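Metallocarboxypeptidase (Trypanosoma cruzi, PDB 3DWC) probably releases single amino acids, other than proline, from the C-terminal end of peptides, as a metal-dependent carboxypeptidase of the M32 family. Local coordinates at residues D221-D226 with G264-T269; C240-S243 with V247-T250; A272-N277 with L294-G299; S301-M306 with Q432-V437. All blocks are in the same frame, centred on the assembly; numbering follows the deposited sequence.

Contact 1: D221-D226 with G264-T269; sequences DVWKFD and GVIHET. With CO (cobalt (II) ion), chain Q; GLY (glycine), chain O.
Chi1 sets Ile266 CG1 (-73°) and Thr269 OG1 (-61°) beside the backbone N, which leaves each CG2 anti to that N and facing Trp223, the first residue past the end of helix 209-222. The helix that carries them, 259-276, bears the HExxH metallopeptidase motif, whose two histidines, His267 and His271, bind cobalt here. Ile266 CG2 sits over one face of the indole, 4.2 Å from the centroid of its six-membered ring, a CH-pi contact in which the two side chains cross at about a right angle. Thr269 CG2 packs nearer the root of the same side chain, 3.6 Å from Trp223 CB, and more loosely against Phe225. The Thr269 hydroxyl serves its own helix: OG1 gives a 2.8 Å bond to Val265 O, which also takes Thr269 N, the two donors arriving from opposite faces of that carbonyl. Helix 209-222 closes in a Schellman motif with Lys224, at positive phi, as the C' residue, and the lysine leads off toward the bound glycine. His267 takes no part in this packing; its ND1 is held by Glu305, while Glu268, the predicted proton donor/acceptor, accepts from a metal-bound water at OE2, 2.7 Å away, and His267 NE2 binds cobalt at 2.2 Å.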
loop_
_atom_site.group_PDB
_atom_site.type_symbol
_atom_site.label_atom_id
_atom_site.label_comp_id
_atom_site.label_asym_id
_atom_site.label_seq_id
_atom_site.Cartn_x
_atom_site.Cartn_y
_atom_site.Cartn_z
ATOM N N ASP B 221 6.788 20.507 8.449
ATOM C CA ASP B 221 8.153 21.061 8.261
ATOM C C ASP B 221 8.728 21.775 9.501
ATOM O O ASP B 221 9.926 21.658 9.825
ATOM C CB ASP B 221 8.189 22.044 7.080
ATOM C CG ASP B 221 8.073 21.351 5.722
ATOM O OD1 ASP B 221 8.279 20.109 5.619
ATOM O OD2 ASP B 221 7.797 22.075 4.734
ATOM N N VAL B 222 7.874 22.518 10.208
ATOM C CA VAL B 222 8.255 23.151 11.469
ATOM C C VAL B 222 8.706 22.079 12.462
ATOM O O VAL B 222 9.665 22.280 13.171
ATOM C CB VAL B 222 7.097 24.030 12.048
ATOM C CG1 VAL B 222 7.379 24.490 13.477
ATOM C CG2 VAL B 222 6.790 25.219 11.093
ATOM N N TRP B 223 8.028 20.921 12.491
ATOM C CA TRP B 223 8.481 19.813 13.355
ATOM C C TRP B 223 9.622 18.948 12.768
ATOM O O TRP B 223 9.983 17.905 13.319
ATOM C CB TRP B 223 7.291 18.927 13.768
ATOM C CG TRP B 223 6.807 19.256 15.124
ATOM C CD1 TRP B 223 7.096 18.599 16.270
ATOM C CD2 TRP B 223 5.860 20.269 15.472
ATOM N NE1 TRP B 223 6.423 19.160 17.327
ATOM C CE2 TRP B 223 5.655 20.190 16.858
ATOM C CE3 TRP B 223 5.160 21.231 14.743
ATOM C CZ2 TRP B 223 4.840 21.047 17.522
ATOM C CZ3 TRP B 223 4.353 22.089 15.422
ATOM C CH2 TRP B 223 4.183 21.986 16.792
ATOM N N LYS B 224 10.138 19.372 11.623
ATOM C CA LYS B 224 11.215 18.699 10.899
ATOM C C LYS B 224 10.870 17.260 10.565
ATOM O O LYS B 224 11.720 16.397 10.524
ATOM C CB LYS B 224 12.531 18.881 11.646
ATOM C CG LYS B 224 12.691 20.328 12.067
ATOM C CD LYS B 224 14.036 20.648 12.551
ATOM C CE LYS B 224 14.053 22.053 13.203
ATOM N NZ LYS B 224 13.905 23.265 12.241
ATOM N N PHE B 225 9.590 17.007 10.277
ATOM C CA PHE B 225 9.193 15.741 9.649
ATOM C C PHE B 225 10.054 15.450 8.383
ATOM O O PHE B 225 10.256 16.277 7.465
ATOM C CB PHE B 225 7.687 15.732 9.365
ATOM C CG PHE B 225 7.134 14.396 8.907
ATOM C CD1 PHE B 225 6.583 13.505 9.801
ATOM C CD2 PHE B 225 7.073 14.083 7.570
ATOM C CE1 PHE B 225 6.056 12.323 9.358
ATOM C CE2 PHE B 225 6.577 12.905 7.138
ATOM C CZ PHE B 225 6.063 12.017 8.017
ATOM N N ASP B 226 10.624 14.259 8.357
ATOM C CA ASP B 226 11.352 13.839 7.174
ATOM C C ASP B 226 10.385 13.299 6.091
ATOM O O ASP B 226 9.880 12.193 6.202
ATOM C CB ASP B 226 12.359 12.769 7.565
ATOM C CG ASP B 226 13.242 12.331 6.397
ATOM O OD1 ASP B 226 13.169 12.922 5.286
ATOM O OD2 ASP B 226 14.001 11.379 6.632
ATOM N N GLY B 264 -4.806 18.080 15.049
ATOM C CA GLY B 264 -4.701 16.647 14.716
ATOM C C GLY B 264 -3.417 16.255 14.006
ATOM O O GLY B 264 -2.766 15.302 14.366
ATOM N N VAL B 265 -3.047 16.987 12.983
ATOM C CA VAL B 265 -1.773 16.729 12.318
ATOM C C VAL B 265 -0.571 16.940 13.233
ATOM O O VAL B 265 0.368 16.165 13.203
ATOM C CB VAL B 265 -1.642 17.575 11.051
ATOM C CG1 VAL B 265 -0.204 17.696 10.560
ATOM C CG2 VAL B 265 -2.547 16.969 9.982
ATOM N N ILE B 266 -0.626 17.960 14.064
ATOM C CA ILE B 266 0.448 18.240 15.031
ATOM C C ILE B 266 0.584 17.033 16.001
ATOM O O ILE B 266 1.657 16.519 16.247
ATOM C CB ILE B 266 0.208 19.602 15.766
ATOM C CG1 ILE B 266 0.488 20.768 14.818
ATOM C CG2 ILE B 266 1.150 19.727 17.035
ATOM C CD1 ILE B 266 0.083 22.174 15.323
ATOM N N HIS B 267 -0.527 16.583 16.526
ATOM C CA HIS B 267 -0.583 15.378 17.366
ATOM C C HIS B 267 0.087 14.153 16.692
ATOM O O HIS B 267 0.947 13.491 17.258
ATOM C CB HIS B 267 -2.075 15.086 17.675
ATOM C CG HIS B 267 -2.273 13.968 18.638
ATOM N ND1 HIS B 267 -2.553 14.180 19.973
ATOM C CD2 HIS B 267 -2.197 12.626 18.475
ATOM C CE1 HIS B 267 -2.615 13.011 20.597
ATOM N NE2 HIS B 267 -2.402 12.054 19.707
ATOM N N GLU B 268 -0.319 13.842 15.462
ATOM C CA GLU B 268 0.225 12.691 14.773
ATOM C C GLU B 268 1.667 12.889 14.388
ATOM O O GLU B 268 2.429 11.962 14.408
ATOM C CB GLU B 268 -0.601 12.382 13.536
ATOM C CG GLU B 268 -2.033 12.093 13.825
ATOM C CD GLU B 268 -2.259 10.949 14.806
ATOM O OE1 GLU B 268 -1.460 9.989 14.819
ATOM O OE2 GLU B 268 -3.285 10.994 15.555
ATOM N N THR B 269 2.045 14.107 14.064
ATOM C CA THR B 269 3.436 14.412 13.820
ATOM C C THR B 269 4.248 14.151 15.083
ATOM O O THR B 269 5.363 13.664 15.005
ATOM C CB THR B 269 3.604 15.835 13.263
ATOM O OG1 THR B 269 2.902 15.915 12.045
ATOM C CG2 THR B 269 5.113 16.229 12.991
HETATM CO CO CO Q . -2.329 9.841 19.883
HETATM N N GLY O . 14.969 24.641 14.763
HETATM C CA GLY O . 16.255 24.774 14.024
HETATM C C GLY O . 17.406 23.926 14.532
HETATM O O GLY O . 17.828 22.961 13.867
HETATM O O HOH W 1 -3.412 9.636 17.913
HETATM O O HOH W 2 -3.960 9.833 20.644
HETATM O O HOH W 3 -2.958 7.761 20.052
#

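Contact 2: C240-S243 with V247-T250; sequences CGNS and VRIT
Over one face of the Arg248 guanidinium lies the amide nitrogen of Asn242, the two planes turned 50° from each other and the side chains running alongside in the same direction; Arg248 also makes a cation-pi contact with Trp28. Asn242 ND2 and Arg248 NE are 3.3 Å apart, but both are donors, so this is packing and not a bond; each is satisfied by Asp246, ND2 at its backbone O and NE through a salt bridge to its carboxylate. Sharing Asp246 probably helps keep the two groups together. Arg248 CG meets Asn242 CB at 3.8 Å, and the extended chain then carries CD and NE past Asn242 ND2. The backbone that carries these side chains is a short antiparallel beta hairpin, in which Gly241 and Arg248 form a hydrogen-bonded pair: Gly241 N gives a 2.7 Å bond to Arg248 O, and Arg248 N returns one of 3.0 Å to Gly241 O. Cys240 and Ile249 make the neighbouring non-hydrogen-bonded pair. On their face, Cys240 SG touches two methyl groups, 3.6 Å from Val247 CG1 and 3.9 Å from Ile249 CG2. This face is covered by helix 259-276, with Cys240 against Glu268, Val247 against Ala272 and Ile249 against Thr269. Helix 3-32 packs on Asn242 and Arg248, Asp29 of the second subunit pairs with Arg248 NH1, and strand 230-234 flanks strand 246-251 along its other edge.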
loop_
_atom_site.group_PDB
_atom_site.type_symbol
_atom_site.label_atom_id
_atom_site.label_comp_id
_atom_site.label_asym_id
_atom_site.label_seq_id
_atom_site.Cartn_x
_atom_site.Cartn_y
_atom_site.Cartn_z
ATOM N N CYS B 240 -1.391 7.652 12.805
ATOM C CA CYS B 240 0.022 7.612 12.441
ATOM C C CYS B 240 0.323 6.135 12.231
ATOM O O CYS B 240 0.216 5.318 13.168
ATOM C CB CYS B 240 0.869 8.142 13.614
ATOM S SG CYS B 240 2.668 8.035 13.414
ATOM N N GLY B 241 0.697 5.764 11.026
ATOM C CA GLY B 241 0.929 4.348 10.781
ATOM C C GLY B 241 2.059 4.004 9.842
ATOM O O GLY B 241 2.998 4.764 9.695
ATOM N N ASN B 242 1.935 2.817 9.233
ATOM C CA ASN B 242 2.984 2.212 8.476
ATOM C C ASN B 242 4.227 1.913 9.315
ATOM O O ASN B 242 4.088 1.510 10.449
ATOM C CB ASN B 242 3.304 3.031 7.230
ATOM C CG ASN B 242 3.742 2.163 6.092
ATOM O OD1 ASN B 242 3.272 1.040 5.954
ATOM N ND2 ASN B 242 4.645 2.664 5.276
ATOM N N SER B 243 5.432 2.092 8.763
ATOM C CA SER B 243 6.652 1.588 9.355
ATOM C C SER B 243 7.636 2.715 9.698
ATOM O O SER B 243 7.522 3.848 9.202
ATOM C CB SER B 243 7.301 0.634 8.354
ATOM O OG SER B 243 6.541 -0.557 8.209
ATOM N N VAL B 247 6.983 6.529 7.629
ATOM C CA VAL B 247 5.923 6.798 8.602
ATOM C C VAL B 247 4.856 7.637 7.910
ATOM O O VAL B 247 5.162 8.665 7.351
ATOM C CB VAL B 247 6.455 7.553 9.850
ATOM C CG1 VAL B 247 5.223 7.925 10.847
ATOM C CG2 VAL B 247 7.486 6.755 10.513
ATOM N N ARG B 248 3.625 7.165 7.925
ATOM C CA ARG B 248 2.549 7.705 7.143
ATOM C C ARG B 248 1.400 8.078 8.103
ATOM O O ARG B 248 0.801 7.209 8.742
ATOM C CB ARG B 248 2.069 6.684 6.084
ATOM C CG ARG B 248 3.198 6.267 5.148
ATOM C CD ARG B 248 2.716 5.508 3.938
ATOM N NE ARG B 248 3.853 5.096 3.118
ATOM C CZ ARG B 248 3.719 4.408 1.999
ATOM N NH1 ARG B 248 2.521 4.075 1.585
ATOM N NH2 ARG B 248 4.781 3.976 1.344
ATOM N N ILE B 249 1.119 9.380 8.154
ATOM C CA ILE B 249 0.090 9.947 8.969
ATOM C C ILE B 249 -1.054 10.448 8.088
ATOM O O ILE B 249 -0.874 10.741 6.926
ATOM C CB ILE B 249 0.637 11.071 9.860
ATOM C CG1 ILE B 249 0.998 12.330 9.090
ATOM C CG2 ILE B 249 1.873 10.630 10.622
ATOM C CD1 ILE B 249 1.151 13.489 10.058
ATOM N N THR B 250 -2.245 10.532 8.658
ATOM C CA THR B 250 -3.380 11.044 7.922
ATOM C C THR B 250 -4.164 12.069 8.750
ATOM O O THR B 250 -3.926 12.259 9.962
ATOM C CB THR B 250 -4.330 9.930 7.573
ATOM O OG1 THR B 250 -4.856 9.413 8.779
ATOM C CG2 THR B 250 -3.620 8.829 6.802
#

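Contact 3: A272-N277 with L294-G299; sequences AKYEQN and LGVHEG. With CO (cobalt (II) ion), chain Q.
From CB, which approaches His297 CE1, the side chain of Tyr274 runs past His297 and then Val296 of the facing helix. This is the pairing of the HExxH helix, 259-276, with helix 294-309, which supplies the third protein ligand of the metal; the axes of the segments come within 10.0 Å, with 116° between their N-to-C directions. Tyr274 CD2 stands over the centre of the His297 ring, an edge-to-face pair with planes at 57°. Further along, Tyr274 CE2 and CZ pass Val296 CG1, and at the tip Tyr274 OH lies 3.4 Å from the same methyl while bonding to the backbone N of Arg292. One residue on, Glu275 meets the imidazole at its edge. Its chi1 (-66°) places CG at the ring edge, and the bend at chi2 swings the carboxylate toward His297 NE2. Carboxylate and ring are nearly coplanar. His297 NE2 donates to Glu275 OE1 at 2.7 Å, on the anti lone pair of that oxygen, and Glu275 OE2 forms a salt bridge with Lys244. The imidazole is thus gripped by a carboxylate in its plane and a tyrosine edge over its face, which together would restrict its rotation. Next in the chain, Glu298 points away from this interface and reaches the metal, binding cobalt through OE2 at 2.2 Å.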
loop_
_atom_site.group_PDB
_atom_site.type_symbol
_atom_site.label_atom_id
_atom_site.label_comp_id
_atom_site.label_asym_id
_atom_site.label_seq_id
_atom_site.Cartn_x
_atom_site.Cartn_y
_atom_site.Cartn_z
ATOM N N ALA B 272 4.859 10.560 15.023
ATOM C CA ALA B 272 5.766 10.302 13.907
ATOM C C ALA B 272 7.213 10.550 14.242
ATOM O O ALA B 272 8.103 9.789 13.808
ATOM C CB ALA B 272 5.372 11.155 12.680
ATOM N N LYS B 273 7.473 11.621 14.977
ATOM C CA LYS B 273 8.869 11.969 15.306
ATOM C C LYS B 273 9.472 10.883 16.167
ATOM O O LYS B 273 10.656 10.561 16.047
ATOM C CB LYS B 273 8.935 13.306 16.045
ATOM C CG LYS B 273 8.555 14.571 15.184
ATOM C CD LYS B 273 9.520 14.811 14.006
ATOM C CE LYS B 273 10.932 15.263 14.491
ATOM N NZ LYS B 273 11.869 15.452 13.348
ATOM N N TYR B 274 8.671 10.295 17.037
ATOM C CA TYR B 274 9.143 9.180 17.845
ATOM C C TYR B 274 9.502 7.991 16.943
ATOM O O TYR B 274 10.646 7.475 16.991
ATOM C CB TYR B 274 8.099 8.820 18.898
ATOM C CG TYR B 274 8.487 7.894 20.039
ATOM C CD1 TYR B 274 9.787 7.449 20.253
ATOM C CD2 TYR B 274 7.530 7.500 20.936
ATOM C CE1 TYR B 274 10.091 6.593 21.390
ATOM C CE2 TYR B 274 7.812 6.644 22.023
ATOM C CZ TYR B 274 9.102 6.216 22.241
ATOM O OH TYR B 274 9.356 5.415 23.321
ATOM N N GLU B 275 8.548 7.601 16.091
ATOM C CA GLU B 275 8.744 6.497 15.150
ATOM C C GLU B 275 9.952 6.712 14.214
ATOM O O GLU B 275 10.759 5.777 14.028
ATOM C CB GLU B 275 7.448 6.222 14.369
ATOM C CG GLU B 275 6.298 5.706 15.263
ATOM C CD GLU B 275 6.589 4.313 15.831
ATOM O OE1 GLU B 275 6.234 3.998 16.990
ATOM O OE2 GLU B 275 7.204 3.520 15.111
ATOM N N GLN B 276 10.136 7.936 13.683
ATOM C CA GLN B 276 11.191 8.201 12.702
ATOM C C GLN B 276 12.561 8.232 13.322
ATOM O O GLN B 276 13.572 8.139 12.598
ATOM C CB GLN B 276 10.993 9.571 11.984
ATOM C CG GLN B 276 9.813 9.609 11.025
ATOM C CD GLN B 276 9.869 10.781 10.067
ATOM O OE1 GLN B 276 10.308 11.916 10.425
ATOM N NE2 GLN B 276 9.491 10.506 8.807
ATOM N N ASN B 277 12.606 8.461 14.639
ATOM C CA ASN B 277 13.848 8.548 15.358
ATOM C C ASN B 277 14.037 7.499 16.426
ATOM O O ASN B 277 14.907 7.665 17.293
ATOM C CB ASN B 277 13.997 9.936 15.951
ATOM C CG ASN B 277 14.055 10.980 14.888
ATOM O OD1 ASN B 277 15.116 11.203 14.312
ATOM N ND2 ASN B 277 12.909 11.572 14.564
ATOM N N LEU B 294 2.410 2.938 25.269
ATOM C CA LEU B 294 1.423 3.825 24.684
ATOM C C LEU B 294 1.380 5.128 25.424
ATOM O O LEU B 294 1.113 6.160 24.824
ATOM C CB LEU B 294 0.024 3.219 24.646
ATOM C CG LEU B 294 -0.420 2.526 23.362
ATOM C CD1 LEU B 294 0.625 1.522 22.800
ATOM C CD2 LEU B 294 -1.746 1.777 23.622
ATOM N N GLY B 295 1.665 5.101 26.728
ATOM C CA GLY B 295 1.764 6.324 27.505
ATOM C C GLY B 295 2.999 7.133 27.092
ATOM O O GLY B 295 2.948 8.362 26.965
ATOM N N VAL B 296 4.117 6.464 26.883
ATOM C CA VAL B 296 5.261 7.184 26.336
ATOM C C VAL B 296 4.972 7.709 24.925
ATOM O O VAL B 296 5.255 8.863 24.657
ATOM C CB VAL B 296 6.590 6.379 26.440
ATOM C CG1 VAL B 296 7.748 7.158 25.779
ATOM C CG2 VAL B 296 6.862 6.039 27.893
ATOM N N HIS B 297 4.263 6.947 24.092
ATOM C CA HIS B 297 3.938 7.396 22.725
ATOM C C HIS B 297 3.009 8.616 22.741
ATOM O O HIS B 297 3.292 9.650 22.103
ATOM C CB HIS B 297 3.314 6.248 21.931
ATOM C CG HIS B 297 3.832 6.140 20.542
ATOM N ND1 HIS B 297 3.940 7.229 19.709
ATOM C CD2 HIS B 297 4.396 5.102 19.886
ATOM C CE1 HIS B 297 4.463 6.847 18.558
ATOM N NE2 HIS B 297 4.753 5.557 18.641
ATOM N N GLU B 298 1.921 8.515 23.506
ATOM C CA GLU B 298 0.934 9.594 23.617
ATOM C C GLU B 298 1.554 10.778 24.355
ATOM O O GLU B 298 1.128 11.914 24.165
ATOM C CB GLU B 298 -0.355 9.080 24.311
ATOM C CG GLU B 298 -1.480 10.085 24.341
ATOM C CD GLU B 298 -2.147 10.307 22.981
ATOM O OE1 GLU B 298 -3.226 10.956 22.944
ATOM O OE2 GLU B 298 -1.633 9.814 21.968
ATOM N N GLY B 299 2.621 10.533 25.127
ATOM C CA GLY B 299 3.421 11.612 25.680
ATOM C C GLY B 299 4.150 12.445 24.640
ATOM O O GLY B 299 4.329 13.670 24.796
HETATM CO CO CO Q . -2.329 9.841 19.883
HETATM O O HOH W 2 -3.960 9.833 20.644
HETATM O O HOH W 1 -3.412 9.636 17.913
HETATM O O HOH W 3 -2.958 7.761 20.052
#

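Contact 4: S301-M306 with Q432-V437; sequences SLFAEM and QLMSCV
Phe303 points across the gap between its helix and the one facing it, meeting both Leu433 and Met434 with side chains crossing at about a right angle. Its CG is anti to the backbone N (chi1 -171°), which directs the ring toward the other helix. There the ring edge comes up to the main chain, with CE1 3.4 Å from Met434 N and that nitrogen close to the ring plane. Leu433 and Met434 hold different parts of the ring. Leu433 CD1 touches Phe303 CD1 at 3.8 Å, whereas Met434, bent at chi2 and chi3, curls back so that its terminal methyl CE lies 3.5 Å from Phe303 CZ. The sulfur stands obliquely to the ring, its SD 4.9 Å from the Phe303 centroid and 50° off the normal, a Met-aromatic contact. In the largely helical M32 fold, this apolar meeting joins helix 294-309, shortly after its metal-binding Glu298, to the much later helix 421-441. Helix 456-467 adds Ile458 and Gln462 beside Phe303, and packs Lys465 against Leu433. Met434 also touches Gln307 and Ile308 of helix 294-309, and on the opposing helix Leu433 CB also touches the phenyl ring, 4.0 Å from Phe303 CD1.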
loop_
_atom_site.group_PDB
_atom_site.type_symbol
_atom_site.label_atom_id
_atom_site.label_comp_id
_atom_site.label_asym_id
_atom_site.label_seq_id
_atom_site.Cartn_x
_atom_site.Cartn_y
_atom_site.Cartn_z
ATOM N N SER B 301 2.953 12.597 21.334
ATOM C CA SER B 301 1.942 13.306 20.559
ATOM C C SER B 301 1.470 14.557 21.306
ATOM O O SER B 301 1.233 15.644 20.723
ATOM C CB SER B 301 0.780 12.371 20.282
ATOM O OG SER B 301 0.342 11.824 21.497
ATOM N N LEU B 302 1.267 14.395 22.599
ATOM C CA LEU B 302 0.714 15.476 23.428
ATOM C C LEU B 302 1.733 16.521 23.821
ATOM O O LEU B 302 1.402 17.677 24.084
ATOM C CB LEU B 302 -0.012 14.912 24.640
ATOM C CG LEU B 302 -1.261 14.098 24.288
ATOM C CD1 LEU B 302 -1.833 13.440 25.547
ATOM C CD2 LEU B 302 -2.320 14.920 23.603
ATOM N N PHE B 303 2.978 16.149 23.842
ATOM C CA PHE B 303 4.031 17.148 23.940
ATOM C C PHE B 303 3.945 18.136 22.759
ATOM O O PHE B 303 3.958 19.367 22.939
ATOM C CB PHE B 303 5.365 16.428 23.968
ATOM C CG PHE B 303 6.519 17.320 24.286
ATOM C CD1 PHE B 303 6.968 17.450 25.569
ATOM C CD2 PHE B 303 7.148 18.022 23.276
ATOM C CE1 PHE B 303 8.063 18.270 25.860
ATOM C CE2 PHE B 303 8.279 18.813 23.532
ATOM C CZ PHE B 303 8.722 18.951 24.843
ATOM N N ALA B 304 3.777 17.579 21.555
ATOM C CA ALA B 304 3.601 18.373 20.352
ATOM C C ALA B 304 2.320 19.179 20.393
ATOM O O ALA B 304 2.335 20.396 20.288
ATOM C CB ALA B 304 3.645 17.465 19.028
ATOM N N GLU B 305 1.209 18.491 20.528
ATOM C CA GLU B 305 -0.076 19.116 20.506
ATOM C C GLU B 305 -0.329 20.051 21.654
ATOM O O GLU B 305 -0.732 21.200 21.435
ATOM C CB GLU B 305 -1.189 18.053 20.457
ATOM C CG GLU B 305 -2.497 18.660 20.192
ATOM C CD GLU B 305 -3.678 17.765 20.475
ATOM O OE1 GLU B 305 -3.528 16.562 20.711
ATOM O OE2 GLU B 305 -4.777 18.310 20.444
ATOM N N MET B 306 -0.136 19.563 22.885
ATOM C CA MET B 306 -0.607 20.304 24.063
ATOM C C MET B 306 0.443 21.229 24.620
ATOM O O MET B 306 0.166 22.396 24.902
ATOM C CB MET B 306 -1.109 19.357 25.166
ATOM C CG MET B 306 -2.263 18.428 24.743
ATOM S SD MET B 306 -3.657 19.427 24.233
ATOM C CE MET B 306 -5.026 18.266 24.190
ATOM N N GLN B 432 5.600 16.383 32.256
ATOM C CA GLN B 432 6.844 16.077 32.929
ATOM C C GLN B 432 8.076 16.354 32.030
ATOM O O GLN B 432 9.050 16.897 32.460
ATOM C CB GLN B 432 6.853 14.627 33.406
ATOM C CG GLN B 432 8.065 14.289 34.336
ATOM C CD GLN B 432 7.822 13.083 35.248
ATOM O OE1 GLN B 432 6.709 12.870 35.702
ATOM N NE2 GLN B 432 8.888 12.323 35.558
ATOM N N LEU B 433 8.029 15.890 30.802
ATOM C CA LEU B 433 9.104 16.132 29.837
ATOM C C LEU B 433 9.340 17.618 29.530
ATOM O O LEU B 433 10.480 18.074 29.480
ATOM C CB LEU B 433 8.740 15.392 28.524
ATOM C CG LEU B 433 9.740 14.513 27.770
ATOM C CD1 LEU B 433 9.403 14.574 26.252
ATOM C CD2 LEU B 433 11.285 14.738 28.022
ATOM N N MET B 434 8.270 18.340 29.294
ATOM C CA MET B 434 8.337 19.789 29.051
ATOM C C MET B 434 8.825 20.527 30.269
ATOM O O MET B 434 9.623 21.447 30.113
ATOM C CB MET B 434 6.985 20.380 28.582
ATOM C CG MET B 434 7.035 21.870 28.243
ATOM S SD MET B 434 8.324 22.330 27.028
ATOM C CE MET B 434 7.348 22.134 25.492
ATOM N N SER B 435 8.430 20.107 31.477
ATOM C CA SER B 435 8.986 20.735 32.680
ATOM C C SER B 435 10.483 20.647 32.720
ATOM O O SER B 435 11.111 21.594 33.033
ATOM C CB SER B 435 8.461 20.111 34.001
ATOM O OG SER B 435 7.103 20.431 34.107
ATOM N N CYS B 436 11.017 19.450 32.498
ATOM C CA CYS B 436 12.443 19.212 32.390
ATOM C C CYS B 436 13.124 20.031 31.294
ATOM O O CYS B 436 14.177 20.666 31.505
ATOM C CB CYS B 436 12.684 17.713 32.121
ATOM S SG CYS B 436 14.422 17.333 31.932
ATOM N N VAL B 437 12.562 19.985 30.099
ATOM C CA VAL B 437 13.099 20.762 28.993
ATOM C C VAL B 437 13.183 22.250 29.358
ATOM O O VAL B 437 14.178 22.881 29.052
ATOM C CB VAL B 437 12.335 20.493 27.670
ATOM C CG1 VAL B 437 12.693 21.527 26.622
ATOM C CG2 VAL B 437 12.668 19.078 27.127
#

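Helix 259-276 joins three of the contacts: it is a partner in contacts 1 and 3 and covers the hairpin of contact 2. Around the cobalt, contact 1 brings His267 and contact 3 brings Glu298, with His271 between the two segments of that helix; the centres of contacts 1 and 3 are about 12 Å apart. Contact 2 reaches the same site from the hairpin side of the helix, where Cys240 N lies 3.1 Å from Glu268 OE1. Contact 4 is more remote, the Phe303 side chain being about 11 Å from the metal, yet its segment 301-306 carries Glu305, whose OE1 is 2.7 Å from His267 ND1, a second-shell partner that probably orients this metal ligand. Contacts 2 and 4 do not touch.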